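Local coordinates for outer membrane protein OMP121 (Bacteroides thetaiotaomicron, PDB 5FQ8) that belongs to the TonB-dependent receptor family and probably takes nutrients up across the outer membrane, at residues B[409-420]-B[443-454]. Numbering follows the deposited sequence.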
loop_
_atom_site.group_PDB
_atom_site.type_symbol
_atom_site.label_atom_id
_atom_site.label_comp_id
_atom_site.label_asym_id
_atom_site.label_seq_id
_atom_site.Cartn_x
_atom_site.Cartn_y
_atom_site.Cartn_z
ATOM N N THR B 409 18.538 -8.748 10.360
ATOM C CA THR B 409 18.274 -7.322 10.339
ATOM C C THR B 409 16.838 -7.080 9.939
ATOM O O THR B 409 16.332 -7.712 9.014
ATOM C CB THR B 409 19.169 -6.573 9.347
ATOM O OG1 THR B 409 20.519 -7.017 9.453
ATOM C CG2 THR B 409 19.103 -5.088 9.602
ATOM N N THR B 410 16.213 -6.128 10.609
ATOM C CA THR B 410 14.872 -5.668 10.299
ATOM C C THR B 410 14.968 -4.167 10.066
ATOM O O THR B 410 15.297 -3.417 10.978
ATOM C CB THR B 410 13.907 -6.019 11.437
ATOM O OG1 THR B 410 13.812 -7.440 11.573
ATOM C CG2 THR B 410 12.533 -5.442 11.178
ATOM N N GLY B 411 14.718 -3.728 8.843
ATOM C CA GLY B 411 14.762 -2.320 8.507
ATOM C C GLY B 411 13.406 -1.878 8.010
ATOM O O GLY B 411 12.657 -2.667 7.453
ATOM N N GLN B 412 13.096 -0.607 8.221
ATOM C CA GLN B 412 11.765 -0.087 7.947
ATOM C C GLN B 412 11.842 1.335 7.425
ATOM O O GLN B 412 12.174 2.247 8.174
ATOM C CB GLN B 412 10.905 -0.136 9.192
ATOM C CG GLN B 412 9.558 0.509 9.015
ATOM C CD GLN B 412 8.759 0.509 10.281
ATOM O OE1 GLN B 412 8.777 -0.449 11.030
ATOM N NE2 GLN B 412 8.080 1.601 10.543
ATOM N N SER B 413 11.486 1.524 6.158
ATOM C CA SER B 413 11.515 2.822 5.501
ATOM C C SER B 413 10.173 3.522 5.616
ATOM O O SER B 413 9.132 2.881 5.672
ATOM C CB SER B 413 11.873 2.652 4.032
ATOM O OG SER B 413 12.858 1.655 3.860
ATOM N N ASP B 414 10.197 4.847 5.649
ATOM C CA ASP B 414 8.961 5.630 5.664
ATOM C C ASP B 414 9.185 6.918 4.881
ATOM O O ASP B 414 9.854 7.829 5.372
ATOM C CB ASP B 414 8.513 5.940 7.096
ATOM C CG ASP B 414 7.986 4.722 7.834
ATOM O OD1 ASP B 414 6.778 4.426 7.737
ATOM O OD2 ASP B 414 8.788 4.071 8.528
ATOM N N LYS B 415 8.609 7.018 3.684
ATOM C CA LYS B 415 8.749 8.206 2.851
ATOM C C LYS B 415 7.382 8.816 2.587
ATOM O O LYS B 415 6.403 8.093 2.413
ATOM C CB LYS B 415 9.439 7.899 1.521
ATOM C CG LYS B 415 10.279 6.663 1.520
ATOM C CD LYS B 415 10.750 6.342 0.137
ATOM C CE LYS B 415 11.279 4.920 0.051
ATOM N NZ LYS B 415 12.471 4.675 0.919
ATOM N N GLY B 416 7.320 10.146 2.559
ATOM C CA GLY B 416 6.070 10.827 2.286
ATOM C C GLY B 416 6.284 12.227 1.766
ATOM O O GLY B 416 7.299 12.863 2.052
ATOM N N LYS B 417 5.310 12.715 1.010
ATOM C CA LYS B 417 5.302 14.065 0.479
ATOM C C LYS B 417 3.872 14.575 0.435
ATOM O O LYS B 417 2.943 13.793 0.211
ATOM C CB LYS B 417 5.923 14.116 -0.918
ATOM C CG LYS B 417 5.294 13.248 -1.966
ATOM C CD LYS B 417 6.254 13.096 -3.116
ATOM C CE LYS B 417 5.578 12.614 -4.374
ATOM N NZ LYS B 417 4.653 13.644 -4.927
ATOM N N PRO B 418 3.665 15.877 0.620
ATOM C CA PRO B 418 2.309 16.392 0.807
ATOM C C PRO B 418 1.513 16.422 -0.481
ATOM O O PRO B 418 2.037 16.332 -1.590
ATOM C CB PRO B 418 2.534 17.816 1.320
ATOM C CG PRO B 418 3.965 17.934 1.603
ATOM C CD PRO B 418 4.658 16.947 0.737
ATOM N N ASN B 419 0.205 16.562 -0.304
ATOM C CA ASN B 419 -0.714 16.846 -1.393
ATOM C C ASN B 419 -0.569 18.321 -1.708
ATOM O O ASN B 419 -1.361 19.160 -1.279
ATOM C CB ASN B 419 -2.139 16.503 -0.999
ATOM C CG ASN B 419 -3.074 16.508 -2.166
ATOM O OD1 ASN B 419 -3.091 17.433 -2.957
ATOM N ND2 ASN B 419 -3.842 15.455 -2.293
ATOM N N LEU B 420 0.480 18.630 -2.467
ATOM C CA LEU B 420 0.740 20.012 -2.839
ATOM C C LEU B 420 -0.406 20.598 -3.656
ATOM O O LEU B 420 -0.722 21.788 -3.528
ATOM C CB LEU B 420 2.050 20.092 -3.610
ATOM C CG LEU B 420 3.312 19.655 -2.874
ATOM C CD1 LEU B 420 4.431 19.574 -3.847
ATOM C CD2 LEU B 420 3.661 20.627 -1.776
ATOM N N GLU B 443 0.884 16.632 -8.046
ATOM C CA GLU B 443 1.517 16.329 -6.774
ATOM C C GLU B 443 0.398 16.245 -5.753
ATOM O O GLU B 443 0.014 17.228 -5.126
ATOM C CB GLU B 443 2.560 17.385 -6.430
ATOM C CG GLU B 443 3.791 17.349 -7.298
ATOM C CD GLU B 443 4.668 16.158 -7.028
ATOM O OE1 GLU B 443 4.646 15.672 -5.891
ATOM O OE2 GLU B 443 5.365 15.697 -7.952
ATOM N N THR B 444 -0.157 15.046 -5.606
ATOM C CA THR B 444 -1.340 14.834 -4.788
ATOM C C THR B 444 -1.030 14.106 -3.496
ATOM O O THR B 444 -1.945 13.631 -2.825
ATOM C CB THR B 444 -2.401 14.066 -5.576
ATOM O OG1 THR B 444 -1.804 12.945 -6.226
ATOM C CG2 THR B 444 -3.024 14.943 -6.610
ATOM N N GLY B 445 0.230 14.016 -3.137
ATOM C CA GLY B 445 0.632 13.315 -1.939
ATOM C C GLY B 445 0.961 11.865 -2.201
ATOM O O GLY B 445 0.490 11.247 -3.146
ATOM N N GLN B 446 1.787 11.310 -1.330
ATOM C CA GLN B 446 2.167 9.914 -1.430
ATOM C C GLN B 446 2.807 9.520 -0.117
ATOM O O GLN B 446 3.427 10.346 0.545
ATOM C CB GLN B 446 3.123 9.695 -2.590
ATOM C CG GLN B 446 3.579 8.290 -2.751
ATOM C CD GLN B 446 4.621 8.171 -3.820
ATOM O OE1 GLN B 446 5.298 9.138 -4.141
ATOM N NE2 GLN B 446 4.741 6.993 -4.399
ATOM N N TYR B 447 2.622 8.268 0.265
ATOM C CA TYR B 447 3.204 7.761 1.497
ATOM C C TYR B 447 3.440 6.276 1.343
ATOM O O TYR B 447 2.509 5.534 1.039
ATOM C CB TYR B 447 2.303 8.026 2.685
ATOM C CG TYR B 447 2.805 7.354 3.928
ATOM C CD1 TYR B 447 3.862 7.884 4.630
ATOM C CD2 TYR B 447 2.239 6.177 4.391
ATOM C CE1 TYR B 447 4.333 7.278 5.764
ATOM C CE2 TYR B 447 2.709 5.559 5.529
ATOM C CZ TYR B 447 3.762 6.114 6.210
ATOM O OH TYR B 447 4.258 5.521 7.348
ATOM N N SER B 448 4.664 5.837 1.575
ATOM C CA SER B 448 4.969 4.422 1.505
ATOM C C SER B 448 5.730 3.999 2.752
ATOM O O SER B 448 6.277 4.817 3.486
ATOM C CB SER B 448 5.760 4.088 0.249
ATOM O OG SER B 448 7.026 4.699 0.292
ATOM N N GLU B 449 5.705 2.702 3.001
ATOM C CA GLU B 449 6.415 2.092 4.106
ATOM C C GLU B 449 6.879 0.730 3.640
ATOM O O GLU B 449 6.160 0.046 2.918
ATOM C CB GLU B 449 5.531 1.967 5.348
ATOM C CG GLU B 449 6.148 1.146 6.451
ATOM C CD GLU B 449 5.271 1.039 7.655
ATOM O OE1 GLU B 449 4.839 2.084 8.158
ATOM O OE2 GLU B 449 4.993 -0.088 8.089
ATOM N N GLN B 450 8.087 0.357 4.020
ATOM C CA GLN B 450 8.627 -0.943 3.661
ATOM C C GLN B 450 9.352 -1.514 4.864
ATOM O O GLN B 450 9.996 -0.778 5.602
ATOM C CB GLN B 450 9.564 -0.831 2.466
ATOM C CG GLN B 450 10.084 -2.150 1.998
ATOM C CD GLN B 450 11.197 -2.003 1.003
ATOM O OE1 GLN B 450 11.336 -0.964 0.373
ATOM N NE2 GLN B 450 12.007 -3.039 0.859
ATOM N N ILE B 451 9.224 -2.810 5.073
ATOM C CA ILE B 451 9.897 -3.485 6.167
ATOM C C ILE B 451 10.723 -4.582 5.540
ATOM O O ILE B 451 10.175 -5.501 4.932
ATOM C CB ILE B 451 8.917 -4.043 7.208
ATOM C CG1 ILE B 451 8.334 -2.924 8.044
ATOM C CG2 ILE B 451 9.598 -5.015 8.122
ATOM C CD1 ILE B 451 7.599 -3.426 9.178
ATOM N N THR B 452 12.035 -4.479 5.653
ATOM C CA THR B 452 12.908 -5.492 5.099
ATOM C C THR B 452 13.360 -6.409 6.212
ATOM O O THR B 452 13.487 -5.987 7.357
ATOM C CB THR B 452 14.119 -4.879 4.398
ATOM O OG1 THR B 452 13.748 -3.668 3.740
ATOM C CG2 THR B 452 14.646 -5.843 3.377
ATOM N N ARG B 453 13.564 -7.671 5.878
ATOM C CA ARG B 453 14.056 -8.658 6.821
ATOM C C ARG B 453 15.155 -9.430 6.125
ATOM O O ARG B 453 14.898 -10.097 5.121
ATOM C CB ARG B 453 12.950 -9.597 7.284
ATOM C CG ARG B 453 11.933 -8.989 8.207
ATOM C CD ARG B 453 10.963 -10.055 8.664
ATOM N NE ARG B 453 11.592 -11.163 9.375
ATOM C CZ ARG B 453 11.157 -12.414 9.305
ATOM N NH1 ARG B 453 10.125 -12.698 8.530
ATOM N NH2 ARG B 453 11.756 -13.376 9.979
ATOM N N ARG B 454 16.373 -9.319 6.645
ATOM C CA ARG B 454 17.544 -9.999 6.123
ATOM C C ARG B 454 18.028 -11.028 7.121
ATOM O O ARG B 454 17.923 -10.827 8.326
ATOM C CB ARG B 454 18.675 -9.020 5.861
ATOM C CG ARG B 454 18.639 -8.403 4.519
ATOM C CD ARG B 454 19.721 -7.384 4.350
ATOM N NE ARG B 454 19.373 -6.496 3.257
ATOM C CZ ARG B 454 19.416 -6.843 1.976
ATOM N NH1 ARG B 454 19.805 -8.060 1.626
ATOM N NH2 ARG B 454 19.075 -5.967 1.050
HETATM O O HOH W 1 3.200 15.366 -3.897
#
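Gln412 lies alongside Ile451, its partner in a non-hydrogen-bonded pair, and can be followed outward atom by atom. Gln412 CB sits 3.8 Å from Gln450 O and close to Ile451 CG1. The chain then runs straight out, CG anti to the backbone N (chi1 174°), which keeps Gln412 CG beside Ile451 CG1. At the end, Gln412 OE1 reaches Ile451 CD1 at 3.7 Å. The two arms of the amide part there. OE1 accepts a hydrogen bond from Arg453 of the second subunit, while Gln412 NE2 reaches forward along its own strand and gives a nearly straight bond to Asp414 OD2 (3.3 Å, 163° at the hydrogen), in the amide plane and on the syn lone pair.

Strands 409-417 and 446-454 are antiparallel neighbours in the wall of the beta-barrel that follows the plug in TonB-dependent receptors. Ten backbone hydrogen bonds, two for each alternate pair from Thr409–Arg454 to Lys417–Gln446, hold the register. The face bearing Thr410, Gln412, Ile451 and Arg453 meets the second subunit, where Ile451 packs on its own counterpart.

Farther along this face, Asp414 and Glu449 stand side by side with their carboxylate planes 71° apart. Asp414 OD1 lies 3.1 Å from Glu449 OE1, like charges near each other. Tyr447 OH also meets Asp414 OD1, in a weak hydrogen bond of 2.8 Å. Gly416 CA lies at the edge of the Tyr447 ring. Beyond the regular ladder, Lys417, bent at its last torsion, crosses Glu443 at about a right angle; the model pairs their charges, but too closely for the details to be trusted. A water donates to Pro418 O (2.8 Å) and accepts weakly from Gly445 N, linking the two segments; its bond from Lys417 NZ is doubtful.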